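Sensor histidine kinase PdtaS (Mycobacterium tuberculosis, PDB 2YKF) probably senses nutrient deprivation through cyclic diguanosine monophosphate and then autophosphorylates to start PdtaR/PdtaS signalling, the present chain being its GAF and PAS sensor region. Local coordinates at residues T14-S19 against G121-A126; H25-E30 against Y42-R47; W31-D36 against R263-V268; G51-V56 against N80-V85; L128-P133 against D154-L159. All coordinates share one frame; numbering follows the deposited sequence.

Contact 1: T14-S19 against G121-A126; sequences TVLPGS and GDQVVA
Gln123 NE2 is the side-chain polar atom that touches across this contact, and carbons rather than acceptors meet it there: Leu16 CD2 at 3.9 Å from Gln123 NE2, and Pro17 CD at 4.1 Å from the same nitrogen. Gln123 CG stands between the backbone N and the carbonyl carbon (chi1 59°) and the rest of the chain is extended, which carries the amide across to the Pro17 ring, itself coming from the opposite direction. Beneath this exposed edge lies the apolar part. Leu16 puts CD2 against Val125 CG1 at 3.7 Å and against Val125 CB at 3.8 Å, the two side chains meeting at a slant. The other branch of the leucine, CD1, stands 3.9 Å from Val125 O, a van der Waals approach to the backbone. Leu16 thus uses both methyls on one residue and spends only CD2 on the glutamine. Its burial is continued by Val21 and Leu24, while Ala20 and Phe120 pack on Val125. Pro17 occupies the N-cap position of helix 18-38, so Leu16 is fastened to the sheet just where the chain turns into that helix. On the strand, Val125 and Ala126 both face Val118 through backbone bonds, and Val125 has a nearly helical backbone (psi -16°). Both Val125 and Ala126 pack on helix 18-38. This is a classic beta bulge in a GAF-domain sheet, placed under the start of the helix that covers it.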
# COMPACT_ATOMS: atom_id res chain seq x y z
N THR A 14 -12.59 1.51 29.28
CA THR A 14 -11.59 2.49 29.66
C THR A 14 -12.25 3.72 30.28
O THR A 14 -13.44 3.97 30.04
CB THR A 14 -10.76 2.83 28.38
OG1 THR A 14 -9.44 2.25 28.45
CG2 THR A 14 -10.72 4.23 28.13
N VAL A 15 -11.51 4.47 31.10
CA VAL A 15 -11.98 5.81 31.52
C VAL A 15 -11.09 6.98 30.99
O VAL A 15 -11.00 8.04 31.58
CB VAL A 15 -12.30 5.89 33.06
CG1 VAL A 15 -13.25 4.73 33.44
CG2 VAL A 15 -11.04 5.86 33.93
N LEU A 16 -10.45 6.75 29.85
CA LEU A 16 -9.61 7.76 29.22
C LEU A 16 -10.45 8.94 28.84
O LEU A 16 -11.61 8.79 28.43
CB LEU A 16 -8.93 7.19 27.96
CG LEU A 16 -7.79 6.19 28.22
CD1 LEU A 16 -7.48 5.39 26.95
CD2 LEU A 16 -6.51 6.91 28.70
N PRO A 17 -9.89 10.15 29.01
CA PRO A 17 -10.62 11.36 28.63
C PRO A 17 -10.71 11.47 27.09
O PRO A 17 -9.88 10.88 26.40
CB PRO A 17 -9.74 12.47 29.20
CG PRO A 17 -8.35 11.92 29.27
CD PRO A 17 -8.52 10.42 29.50
N GLY A 18 -11.72 12.20 26.58
CA GLY A 18 -11.93 12.37 25.15
C GLY A 18 -10.69 12.81 24.35
O GLY A 18 -10.52 12.43 23.20
N SER A 19 -9.83 13.64 24.94
CA SER A 19 -8.58 14.00 24.31
C SER A 19 -7.66 12.81 24.07
O SER A 19 -7.02 12.70 22.99
CB SER A 19 -7.83 14.99 25.18
OG SER A 19 -8.36 16.25 24.94
N GLY A 121 -0.52 13.74 26.89
CA GLY A 121 -0.29 14.55 28.07
C GLY A 121 1.05 13.97 28.45
O GLY A 121 1.92 13.74 27.56
N ASP A 122 1.17 13.62 29.72
CA ASP A 122 2.31 12.84 30.19
C ASP A 122 1.93 11.49 30.79
O ASP A 122 2.68 10.96 31.63
CB ASP A 122 3.14 13.65 31.19
CG ASP A 122 4.55 13.90 30.68
OD1 ASP A 122 5.38 12.95 30.72
OD2 ASP A 122 4.84 15.04 30.22
N GLN A 123 0.77 10.95 30.42
CA GLN A 123 0.45 9.60 30.84
C GLN A 123 0.65 8.57 29.69
O GLN A 123 0.50 8.90 28.50
CB GLN A 123 -0.92 9.51 31.59
CG GLN A 123 -2.17 9.96 30.84
CD GLN A 123 -3.49 9.23 31.28
OE1 GLN A 123 -3.47 8.24 32.05
NE2 GLN A 123 -4.64 9.70 30.74
N VAL A 124 1.06 7.37 30.03
CA VAL A 124 1.07 6.29 29.06
C VAL A 124 -0.39 5.92 28.95
O VAL A 124 -1.01 5.37 29.93
CB VAL A 124 1.88 5.11 29.51
CG1 VAL A 124 1.67 3.94 28.56
CG2 VAL A 124 3.37 5.47 29.62
N VAL A 125 -0.99 6.22 27.78
CA VAL A 125 -2.40 5.88 27.53
C VAL A 125 -2.64 4.56 26.82
O VAL A 125 -3.78 4.03 26.83
CB VAL A 125 -3.18 7.03 26.85
CG1 VAL A 125 -3.16 8.26 27.72
CG2 VAL A 125 -2.55 7.36 25.43
N ALA A 126 -1.60 4.02 26.22
CA ALA A 126 -1.66 2.71 25.59
C ALA A 126 -0.28 2.20 25.47
O ALA A 126 0.68 2.96 25.59
CB ALA A 126 -2.37 2.77 24.13

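Contact 2: H25-E30 against Y42-R47; sequences HAVVGE and YLMWVR
Two successive extended torsions (chi1 -180°, chi2 -178°) carry Met44 straight off its strand toward Val27 and Val28, and a bend at chi3 (-85°) then turns the methyl onto both valines. Met44 CE reaches Val27 CG1 at 3.5 Å, the closest approach of the contact, and also lies 3.8 Å from Val27 CB. The valine branch that is touched is the one opposite its own backbone N. Val28 contributes its other kind of branch: CG2, the one beside the backbone N, lies 3.9 Å from Met44 CE and 4.1 Å from Met44 SD. Both valines meet the methionine at a slant. The setting is the helix-on-sheet layer of the GAF domain, where helix 18-38 covers one face of the antiparallel sheet and strand 41-47 runs through its middle. Leu24, Trp31 and Ala126 also pack on Met44, so the thioether is enclosed by apolar groups from helix and sheet alike. Val27 is further covered by Pro165. At the outer side of the helix the second subunit approaches: His25 ND1 is hydrogen-bonded to Glu285 OE1 of that subunit, and Val28 packs on the same Glu285 of the neighbour.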
# COMPACT_ATOMS: atom_id res chain seq x y z
N HIS A 25 -7.27 7.19 18.52
CA HIS A 25 -7.90 7.07 17.18
C HIS A 25 -6.91 7.53 16.08
O HIS A 25 -6.77 6.88 15.04
CB HIS A 25 -9.16 7.93 17.07
CG HIS A 25 -10.37 7.31 17.68
ND1 HIS A 25 -11.15 6.38 17.01
CD2 HIS A 25 -11.01 7.54 18.86
CE1 HIS A 25 -12.20 6.05 17.76
NE2 HIS A 25 -12.13 6.74 18.89
N ALA A 26 -6.26 8.65 16.33
CA ALA A 26 -5.17 9.17 15.44
C ALA A 26 -4.01 8.20 15.26
O ALA A 26 -3.51 8.00 14.13
CB ALA A 26 -4.66 10.56 15.99
N VAL A 27 -3.53 7.56 16.35
CA VAL A 27 -2.52 6.53 16.20
C VAL A 27 -2.94 5.43 15.22
O VAL A 27 -2.15 5.08 14.28
CB VAL A 27 -2.18 5.82 17.57
CG1 VAL A 27 -1.24 4.61 17.30
CG2 VAL A 27 -1.53 6.90 18.55
N VAL A 28 -4.11 4.85 15.44
CA VAL A 28 -4.64 3.79 14.59
C VAL A 28 -4.89 4.29 13.12
O VAL A 28 -4.68 3.56 12.17
CB VAL A 28 -5.93 3.15 15.21
CG1 VAL A 28 -6.49 2.08 14.27
CG2 VAL A 28 -5.55 2.47 16.57
N GLY A 29 -5.21 5.55 12.98
CA GLY A 29 -5.42 6.13 11.67
C GLY A 29 -4.08 6.25 10.95
O GLY A 29 -4.08 6.33 9.74
N GLU A 30 -2.96 6.25 11.68
CA GLU A 30 -1.65 6.48 11.06
C GLU A 30 -0.71 5.31 11.09
O GLU A 30 0.31 5.33 10.41
CB GLU A 30 -0.94 7.57 11.83
CG GLU A 30 -1.64 8.86 11.85
CD GLU A 30 -1.15 9.85 10.79
OE1 GLU A 30 -0.63 9.42 9.73
OE2 GLU A 30 -1.33 11.07 11.04
N TYR A 42 1.64 -4.82 14.76
CA TYR A 42 1.52 -4.13 16.08
C TYR A 42 0.19 -4.44 16.66
O TYR A 42 -0.86 -4.53 15.91
CB TYR A 42 1.63 -2.58 15.93
CG TYR A 42 3.06 -2.12 15.71
CD1 TYR A 42 3.63 -2.12 14.43
CD2 TYR A 42 3.86 -1.71 16.82
CE1 TYR A 42 4.97 -1.76 14.24
CE2 TYR A 42 5.16 -1.33 16.66
CZ TYR A 42 5.71 -1.32 15.36
OH TYR A 42 6.99 -0.88 15.21
N LEU A 43 0.15 -4.51 17.99
CA LEU A 43 -1.10 -4.59 18.68
C LEU A 43 -1.15 -3.40 19.62
O LEU A 43 -0.14 -3.04 20.12
CB LEU A 43 -1.17 -5.87 19.48
CG LEU A 43 -1.80 -7.12 18.85
CD1 LEU A 43 -1.38 -7.45 17.50
CD2 LEU A 43 -1.56 -8.32 19.79
N MET A 44 -2.32 -2.84 19.86
CA MET A 44 -2.46 -1.74 20.80
C MET A 44 -3.20 -2.23 22.05
O MET A 44 -4.28 -2.77 21.95
CB MET A 44 -3.27 -0.61 20.20
CG MET A 44 -3.43 0.57 21.18
SD MET A 44 -4.46 1.91 20.47
CE MET A 44 -3.14 2.71 19.62
N TRP A 45 -2.61 -2.00 23.21
CA TRP A 45 -3.19 -2.48 24.50
C TRP A 45 -3.54 -1.31 25.38
O TRP A 45 -2.77 -0.33 25.43
CB TRP A 45 -2.15 -3.30 25.24
CG TRP A 45 -1.75 -4.52 24.49
CD1 TRP A 45 -0.71 -4.68 23.66
CD2 TRP A 45 -2.41 -5.75 24.55
NE1 TRP A 45 -0.68 -5.96 23.15
CE2 TRP A 45 -1.72 -6.65 23.71
CE3 TRP A 45 -3.50 -6.22 25.29
CZ2 TRP A 45 -2.11 -8.00 23.56
CZ3 TRP A 45 -3.90 -7.56 25.12
CH2 TRP A 45 -3.22 -8.41 24.25
N VAL A 46 -4.73 -1.36 25.99
CA VAL A 46 -5.12 -0.40 27.04
C VAL A 46 -5.31 -1.16 28.39
O VAL A 46 -5.35 -2.41 28.40
CB VAL A 46 -6.36 0.46 26.69
CG1 VAL A 46 -6.07 1.39 25.42
CG2 VAL A 46 -7.67 -0.40 26.47
N ARG A 47 -5.38 -0.39 29.49
CA ARG A 47 -5.41 -0.95 30.87
C ARG A 47 -6.63 -0.38 31.52
O ARG A 47 -6.81 0.84 31.59
CB ARG A 47 -4.17 -0.51 31.65
CG ARG A 47 -4.13 -0.99 33.10
CD ARG A 47 -2.83 -0.62 33.78
NE ARG A 47 -2.81 0.80 34.18
CZ ARG A 47 -1.82 1.36 34.90
NH1 ARG A 47 -0.78 0.62 35.30
NH2 ARG A 47 -1.87 2.65 35.24

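Contact 3: W31-D36 against R263-V268; sequences WQLLAD and RTLPLV
Leu33 leaves helix 18-38 with CB directed at strand 258-269, and Leu265 answers from that strand. From CB the leucine continues to CG, set opposite the backbone N (chi1 172°), and ends in CD2, the branch that does the touching. That methyl meets Leu265 CD2 tip to tip at 3.5 Å. Beside it, Arg263 NH1 stands 4.1 Å from Leu33 CD2, with the methyl oblique to the guanidinium plane. The arginine arrives from the opposite direction on a fully extended chain, which carries its charged end past the leucine to Glu30, just before segment 31-36: Arg263 NH2 makes a salt bridge with Glu30 OE1. That carboxylate probably offsets the nearby Arg250, whose NH1 lies close to Arg263 NE. Leu279 and Ala179 also pack on Leu33. On another side of the same helix turn, Gln32 NE2 bonds Asp36 OD1 at 2.8 Å and 157°, meeting the oxygen from 40° above the carboxylate plane, while Asn62 N gives OD1 a second bond. Since Leu33 belongs to the GAF region and Leu265 and Arg263 to the PAS-like region, their packing forms part of the interface between the two sensor modules, buried at all three residues.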
# COMPACT_ATOMS: atom_id res chain seq x y z
N TRP A 31 -0.96 4.30 11.94
CA TRP A 31 0.11 3.37 12.22
C TRP A 31 0.31 2.31 11.10
O TRP A 31 1.24 1.51 11.20
CB TRP A 31 -0.14 2.69 13.57
CG TRP A 31 -1.30 1.77 13.60
CD1 TRP A 31 -2.33 1.62 12.65
CD2 TRP A 31 -1.57 0.87 14.66
NE1 TRP A 31 -3.22 0.65 13.12
CE2 TRP A 31 -2.77 0.20 14.35
CE3 TRP A 31 -0.91 0.58 15.88
CZ2 TRP A 31 -3.32 -0.79 15.24
CZ3 TRP A 31 -1.41 -0.41 16.70
CH2 TRP A 31 -2.61 -1.07 16.39
N GLN A 32 -0.50 2.29 10.03
CA GLN A 32 -0.07 1.48 8.87
C GLN A 32 1.40 1.81 8.46
O GLN A 32 2.18 0.93 8.09
CB GLN A 32 -1.02 1.63 7.64
CG GLN A 32 -0.65 0.54 6.51
CD GLN A 32 -0.91 -0.88 7.00
OE1 GLN A 32 -2.00 -1.20 7.51
NE2 GLN A 32 0.12 -1.72 6.95
N LEU A 33 1.74 3.10 8.44
CA LEU A 33 3.07 3.53 8.08
C LEU A 33 4.12 2.92 9.05
O LEU A 33 5.13 2.40 8.65
CB LEU A 33 3.14 5.07 8.17
CG LEU A 33 4.52 5.67 8.01
CD1 LEU A 33 5.16 5.26 6.67
CD2 LEU A 33 4.42 7.27 8.15
N LEU A 34 3.83 2.92 10.34
CA LEU A 34 4.73 2.26 11.28
C LEU A 34 4.90 0.74 11.04
O LEU A 34 6.03 0.25 10.99
CB LEU A 34 4.22 2.56 12.70
CG LEU A 34 5.01 1.90 13.83
CD1 LEU A 34 6.48 2.44 13.89
CD2 LEU A 34 4.25 2.18 15.13
N ALA A 35 3.79 0.01 10.84
CA ALA A 35 3.82 -1.45 10.58
C ALA A 35 4.61 -1.70 9.27
O ALA A 35 5.50 -2.58 9.24
CB ALA A 35 2.41 -2.01 10.45
N ASP A 36 4.40 -0.85 8.26
CA ASP A 36 5.14 -1.04 7.00
C ASP A 36 6.65 -0.78 7.14
O ASP A 36 7.48 -1.53 6.58
CB ASP A 36 4.63 -0.11 5.91
CG ASP A 36 3.17 -0.52 5.41
OD1 ASP A 36 2.69 -1.60 5.84
OD2 ASP A 36 2.56 0.24 4.63
N ARG A 263 3.76 13.27 0.95
CA ARG A 263 3.38 13.41 2.36
C ARG A 263 4.66 13.63 3.22
O ARG A 263 5.62 12.85 3.13
CB ARG A 263 2.65 12.18 2.83
CG ARG A 263 2.28 12.34 4.27
CD ARG A 263 1.77 11.13 4.82
NE ARG A 263 1.66 11.27 6.28
CZ ARG A 263 1.33 10.25 7.05
NH1 ARG A 263 1.13 9.05 6.48
NH2 ARG A 263 1.23 10.42 8.36
N THR A 264 4.70 14.73 3.98
CA THR A 264 5.87 15.05 4.79
C THR A 264 5.51 14.76 6.26
O THR A 264 4.33 14.85 6.67
CB THR A 264 6.29 16.54 4.64
OG1 THR A 264 5.19 17.39 5.08
CG2 THR A 264 6.53 16.86 3.13
N LEU A 265 6.55 14.40 7.01
CA LEU A 265 6.46 14.03 8.44
C LEU A 265 7.71 14.56 9.10
O LEU A 265 8.80 14.11 8.78
CB LEU A 265 6.54 12.51 8.62
CG LEU A 265 5.30 11.79 8.23
CD1 LEU A 265 5.63 11.37 6.78
CD2 LEU A 265 5.16 10.58 9.19
N PRO A 266 7.59 15.60 9.90
CA PRO A 266 8.79 16.11 10.58
C PRO A 266 9.23 15.07 11.66
O PRO A 266 8.38 14.39 12.25
CB PRO A 266 8.31 17.41 11.22
CG PRO A 266 6.83 17.28 11.37
CD PRO A 266 6.36 16.34 10.25
N LEU A 267 10.53 14.89 11.86
CA LEU A 267 10.95 13.93 12.87
C LEU A 267 11.66 14.68 13.97
O LEU A 267 12.49 15.56 13.68
CB LEU A 267 11.87 12.91 12.29
CG LEU A 267 11.28 12.12 11.09
CD1 LEU A 267 12.37 11.35 10.52
CD2 LEU A 267 10.23 11.16 11.57
N VAL A 268 11.32 14.33 15.22
CA VAL A 268 11.75 15.12 16.41
C VAL A 268 12.17 14.15 17.52
O VAL A 268 11.51 13.11 17.76
CB VAL A 268 10.59 15.99 16.96
CG1 VAL A 268 10.99 16.78 18.25
CG2 VAL A 268 10.10 16.94 15.90

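Contact 4: G51-V56 against N80-V85; sequences GVLVCV and NSMPLV
No flat side chain stands between Leu53 and its partners Met82 and Val85; the contact is wholly aliphatic. The side chain of Asn80 starts out away from strand 53-59, and its amide takes no part. Leu53 CD1 alone carries the strand's half of the contact. It lies 3.7 Å from Val85 CG1, 4.1 Å from Val85 CB, and 4.0 Å from Met82 CB. Leu53 and Val85 slide past one another in opposite directions, so the leucine methyl rests alongside the valine instead of meeting it end-on. CG1, the branch used, is set opposite the Val85 backbone N (chi1 174°). Met82 takes part through the root of its side chain: CB faces Leu53, whereas chi1 (-43°) and an extended chi2 (-157°) lead CG and SD away from the leucine, and chi3 only places CE. Trp45 and Val77 pack on Met82. Met82 holds the N-cap position of helix 83-90, and Val85 lies in the first turn, so the contact seats the start of this helix on the GAF sheet. Strand 53-59 runs between strands 41-47 and 76-77. Its residues Val54 and Val56 pack on helix 6-13, while Leu53 meets helix 83-90, which places these two helices on opposite faces of the sheet. Leu53 is also tied into the sheet by its backbone, bonded to that of Val77 on the edge strand. Close to the helix start, Ser81 OG is hydrogen-bonded to Ala78 O, a local link within the chain leading from strand 76-77 into helix 83-90.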
# COMPACT_ATOMS: atom_id res chain seq x y z
N GLY A 51 -6.88 -2.95 36.21
CA GLY A 51 -5.49 -3.30 35.88
C GLY A 51 -5.47 -4.40 34.80
O GLY A 51 -4.40 -4.87 34.38
N VAL A 52 -6.66 -4.86 34.40
CA VAL A 52 -6.77 -5.88 33.35
C VAL A 52 -6.41 -5.22 31.96
O VAL A 52 -6.68 -4.04 31.74
CB VAL A 52 -8.20 -6.57 33.39
CG1 VAL A 52 -8.56 -7.23 32.09
CG2 VAL A 52 -8.32 -7.63 34.60
N LEU A 53 -5.81 -5.99 31.07
CA LEU A 53 -5.37 -5.48 29.76
C LEU A 53 -6.32 -5.92 28.63
O LEU A 53 -6.71 -7.08 28.57
CB LEU A 53 -3.96 -5.96 29.46
CG LEU A 53 -2.93 -5.71 30.55
CD1 LEU A 53 -1.55 -6.12 30.06
CD2 LEU A 53 -2.94 -4.29 31.04
N VAL A 54 -6.59 -5.00 27.70
CA VAL A 54 -7.44 -5.24 26.56
C VAL A 54 -6.72 -4.82 25.27
O VAL A 54 -6.18 -3.67 25.18
CB VAL A 54 -8.71 -4.38 26.69
CG1 VAL A 54 -9.70 -4.66 25.56
CG2 VAL A 54 -9.34 -4.60 28.07
N CYS A 55 -6.67 -5.72 24.30
CA CYS A 55 -6.15 -5.33 22.95
C CYS A 55 -7.31 -4.66 22.18
O CYS A 55 -8.40 -5.26 21.97
CB CYS A 55 -5.63 -6.53 22.16
SG CYS A 55 -5.13 -6.10 20.43
N VAL A 56 -7.10 -3.40 21.75
CA VAL A 56 -8.17 -2.62 21.18
C VAL A 56 -7.92 -2.34 19.67
O VAL A 56 -8.82 -1.81 19.03
CB VAL A 56 -8.39 -1.24 21.91
CG1 VAL A 56 -8.89 -1.44 23.39
CG2 VAL A 56 -7.08 -0.48 21.92
N ASN A 80 -0.93 -9.75 34.73
CA ASN A 80 0.30 -10.51 35.01
C ASN A 80 0.58 -11.57 33.95
O ASN A 80 1.67 -12.13 33.93
CB ASN A 80 0.35 -11.08 36.45
CG ASN A 80 -0.26 -12.48 36.54
OD1 ASN A 80 0.39 -13.49 36.21
ND2 ASN A 80 -1.52 -12.55 36.98
N SER A 81 -0.37 -11.80 33.02
CA SER A 81 -0.06 -12.69 31.88
C SER A 81 0.79 -11.98 30.84
O SER A 81 1.39 -12.64 29.98
CB SER A 81 -1.32 -13.29 31.25
OG SER A 81 -2.11 -12.33 30.58
N MET A 82 0.87 -10.65 30.96
CA MET A 82 1.79 -9.82 30.13
C MET A 82 2.59 -8.83 30.99
O MET A 82 2.39 -7.61 30.88
CB MET A 82 1.00 -9.03 29.06
CG MET A 82 -0.10 -9.79 28.32
SD MET A 82 -0.41 -8.96 26.73
CE MET A 82 0.96 -9.69 25.81
N PRO A 83 3.46 -9.35 31.88
CA PRO A 83 4.24 -8.52 32.82
C PRO A 83 4.83 -7.22 32.25
O PRO A 83 4.66 -6.17 32.86
CB PRO A 83 5.38 -9.46 33.24
CG PRO A 83 4.80 -10.80 33.17
CD PRO A 83 3.82 -10.77 31.99
N LEU A 84 5.54 -7.28 31.13
CA LEU A 84 6.18 -6.07 30.56
C LEU A 84 5.16 -4.96 30.15
O LEU A 84 5.21 -3.80 30.63
CB LEU A 84 7.11 -6.45 29.38
CG LEU A 84 8.01 -5.32 28.86
CD1 LEU A 84 8.44 -4.34 29.98
CD2 LEU A 84 9.18 -5.91 28.13
N VAL A 85 4.23 -5.33 29.28
CA VAL A 85 3.14 -4.43 28.93
C VAL A 85 2.57 -3.78 30.18
O VAL A 85 2.46 -2.55 30.27
CB VAL A 85 2.03 -5.20 28.20
CG1 VAL A 85 0.81 -4.28 27.95
CG2 VAL A 85 2.59 -5.84 26.90

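Contact 5: L128-P133 against D154-L159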
# COMPACT_ATOMS: atom_id res chain seq x y z
N LEU A 128 2.03 -0.48 22.75
CA LEU A 128 2.08 -1.22 21.49
C LEU A 128 2.92 -2.38 21.74
O LEU A 128 3.98 -2.23 22.34
CB LEU A 128 2.82 -0.38 20.44
CG LEU A 128 2.17 0.99 20.10
CD1 LEU A 128 2.96 1.63 18.99
CD2 LEU A 128 0.74 0.78 19.61
N THR A 129 2.50 -3.55 21.27
CA THR A 129 3.49 -4.65 21.14
C THR A 129 3.80 -4.88 19.67
O THR A 129 2.87 -4.83 18.82
CB THR A 129 2.98 -5.95 21.81
OG1 THR A 129 1.66 -6.28 21.30
CG2 THR A 129 2.95 -5.74 23.41
N ARG A 130 5.09 -5.03 19.37
CA ARG A 130 5.56 -5.30 18.02
C ARG A 130 5.89 -6.82 17.86
O ARG A 130 6.56 -7.41 18.73
CB ARG A 130 6.80 -4.44 17.76
CG ARG A 130 7.47 -4.55 16.39
CD ARG A 130 8.72 -3.58 16.32
NE ARG A 130 9.55 -3.70 15.08
CZ ARG A 130 10.50 -2.82 14.70
NH1 ARG A 130 10.75 -1.72 15.42
NH2 ARG A 130 11.19 -3.00 13.58
N HIS A 131 5.42 -7.45 16.79
CA HIS A 131 5.67 -8.88 16.61
C HIS A 131 6.19 -9.04 15.22
O HIS A 131 5.65 -8.41 14.28
CB HIS A 131 4.37 -9.63 16.74
CG HIS A 131 3.58 -9.31 17.97
ND1 HIS A 131 3.29 -10.26 18.93
CD2 HIS A 131 2.94 -8.18 18.35
CE1 HIS A 131 2.53 -9.70 19.87
NE2 HIS A 131 2.29 -8.45 19.53
N GLN A 132 7.25 -9.82 15.03
CA GLN A 132 7.79 -9.97 13.71
C GLN A 132 8.45 -11.31 13.52
O GLN A 132 8.69 -12.00 14.51
CB GLN A 132 8.77 -8.84 13.45
CG GLN A 132 10.08 -8.93 14.22
CD GLN A 132 10.88 -7.63 14.10
OE1 GLN A 132 11.19 -7.16 12.99
NE2 GLN A 132 11.21 -7.04 15.24
N PRO A 133 8.73 -11.69 12.25
CA PRO A 133 9.26 -13.02 11.99
C PRO A 133 10.55 -13.27 12.73
O PRO A 133 11.31 -12.31 13.02
CB PRO A 133 9.50 -13.01 10.48
CG PRO A 133 8.53 -11.97 9.96
CD PRO A 133 8.60 -10.91 11.00
N ASP A 154 12.52 6.08 14.88
CA ASP A 154 12.23 7.50 15.10
C ASP A 154 10.77 7.76 15.42
O ASP A 154 10.46 8.56 16.30
CB ASP A 154 12.60 8.33 13.86
CG ASP A 154 14.09 8.47 13.67
OD1 ASP A 154 14.80 8.32 14.69
OD2 ASP A 154 14.54 8.70 12.52
N LEU A 155 9.83 7.08 14.72
CA LEU A 155 8.41 7.33 15.02
C LEU A 155 8.03 6.71 16.34
O LEU A 155 7.19 7.23 17.02
CB LEU A 155 7.48 6.70 13.94
CG LEU A 155 7.77 7.19 12.53
CD1 LEU A 155 6.88 6.32 11.59
CD2 LEU A 155 7.45 8.70 12.46
N LEU A 156 8.57 5.52 16.65
CA LEU A 156 8.26 4.87 17.94
C LEU A 156 8.69 5.79 19.11
O LEU A 156 8.00 5.92 20.12
CB LEU A 156 9.00 3.55 17.99
CG LEU A 156 8.25 2.41 17.27
CD1 LEU A 156 9.13 1.20 17.22
CD2 LEU A 156 6.90 2.08 17.94
N ARG A 157 9.80 6.47 18.93
CA ARG A 157 10.25 7.48 19.93
C ARG A 157 9.28 8.67 20.04
O ARG A 157 8.91 9.07 21.13
CB ARG A 157 11.73 7.90 19.69
CG ARG A 157 12.10 9.28 20.19
CD ARG A 157 12.81 9.31 21.56
NE ARG A 157 14.27 9.20 21.44
CZ ARG A 157 15.17 9.80 22.24
NH1 ARG A 157 14.79 10.62 23.23
NH2 ARG A 157 16.47 9.59 22.02
N MET A 158 8.80 9.19 18.90
CA MET A 158 7.77 10.21 18.91
C MET A 158 6.48 9.74 19.55
O MET A 158 5.80 10.54 20.27
CB MET A 158 7.55 10.65 17.44
CG MET A 158 8.72 11.49 16.99
SD MET A 158 8.63 12.07 15.30
CE MET A 158 7.47 13.38 15.53
N LEU A 159 6.06 8.48 19.26
CA LEU A 159 4.88 7.93 19.95
C LEU A 159 5.10 7.95 21.49
O LEU A 159 4.18 8.32 22.24
CB LEU A 159 4.62 6.49 19.50
CG LEU A 159 3.92 6.47 18.13
CD1 LEU A 159 4.13 5.10 17.46
CD2 LEU A 159 2.47 6.69 18.43
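Leu128 and Leu159, both buried, form the inner part of this contact, whereas Arg130 and Leu156 bring it to the partly exposed side. Inside, Leu128 CD1 sits 4.0 Å from Leu159 CD1, the two side chains crossing at about a right angle, and 4.1 Å from Leu156 CD2. One methyl of the strand therefore touches two residues one helical turn apart. Trp31 and Val118 close in on Leu128, so the enclosure is apolar. Toward the solvent side the character changes. Arg130 holds CG opposite its backbone N (chi1 -180°) and stays extended out to NE, which places NH1 3.8 Å from Leu156 CD1, with that methyl oblique to the guanidinium. Its charge has a partner in Glu114, but this ion pair is long and weak. Leu156 thus divides its branches, CD2 to the interior and CD1 to the arginine; Tyr42 and Ser116 also pack on it. On the strand's other face, Thr129 OG1 lies 2.9 Å from His131 NE2 in a hydrogen bond and is bonded to Trp45 NE1 as well. The short segments of strand and helix run nearly antiparallel, at 161°, with axes 12.1 Å apart. Leu34 of helix 18-38 packs on Leu156 and Leu159, so helix 143-161 lies beside that helix over the same sheet face, the helix-backed antiparallel sheet of a GAF domain.

In the fold
Contacts 1, 2, 4 and 5 all reach the five-stranded antiparallel GAF sheet, while contact 3 joins that module to the PAS-like one. Contact 1 lies at the entry to helix 18-38, and contacts 2 and 3 follow along it; the centres of contacts 1 and 3 are about 22 Å apart. Strand 123-131 is shared by contacts 1 and 5, and neighbouring strands 41-47 and 53-59 link contacts 2 and 4. In sequence, contacts 2 and 4 close within the span of contact 1, and contact 5 follows it. Contacts 3 and 5, with centres about 11 Å apart, touch through Leu34 and Leu159, so the helical layer of the GAF domain continues directly into the interdomain interface.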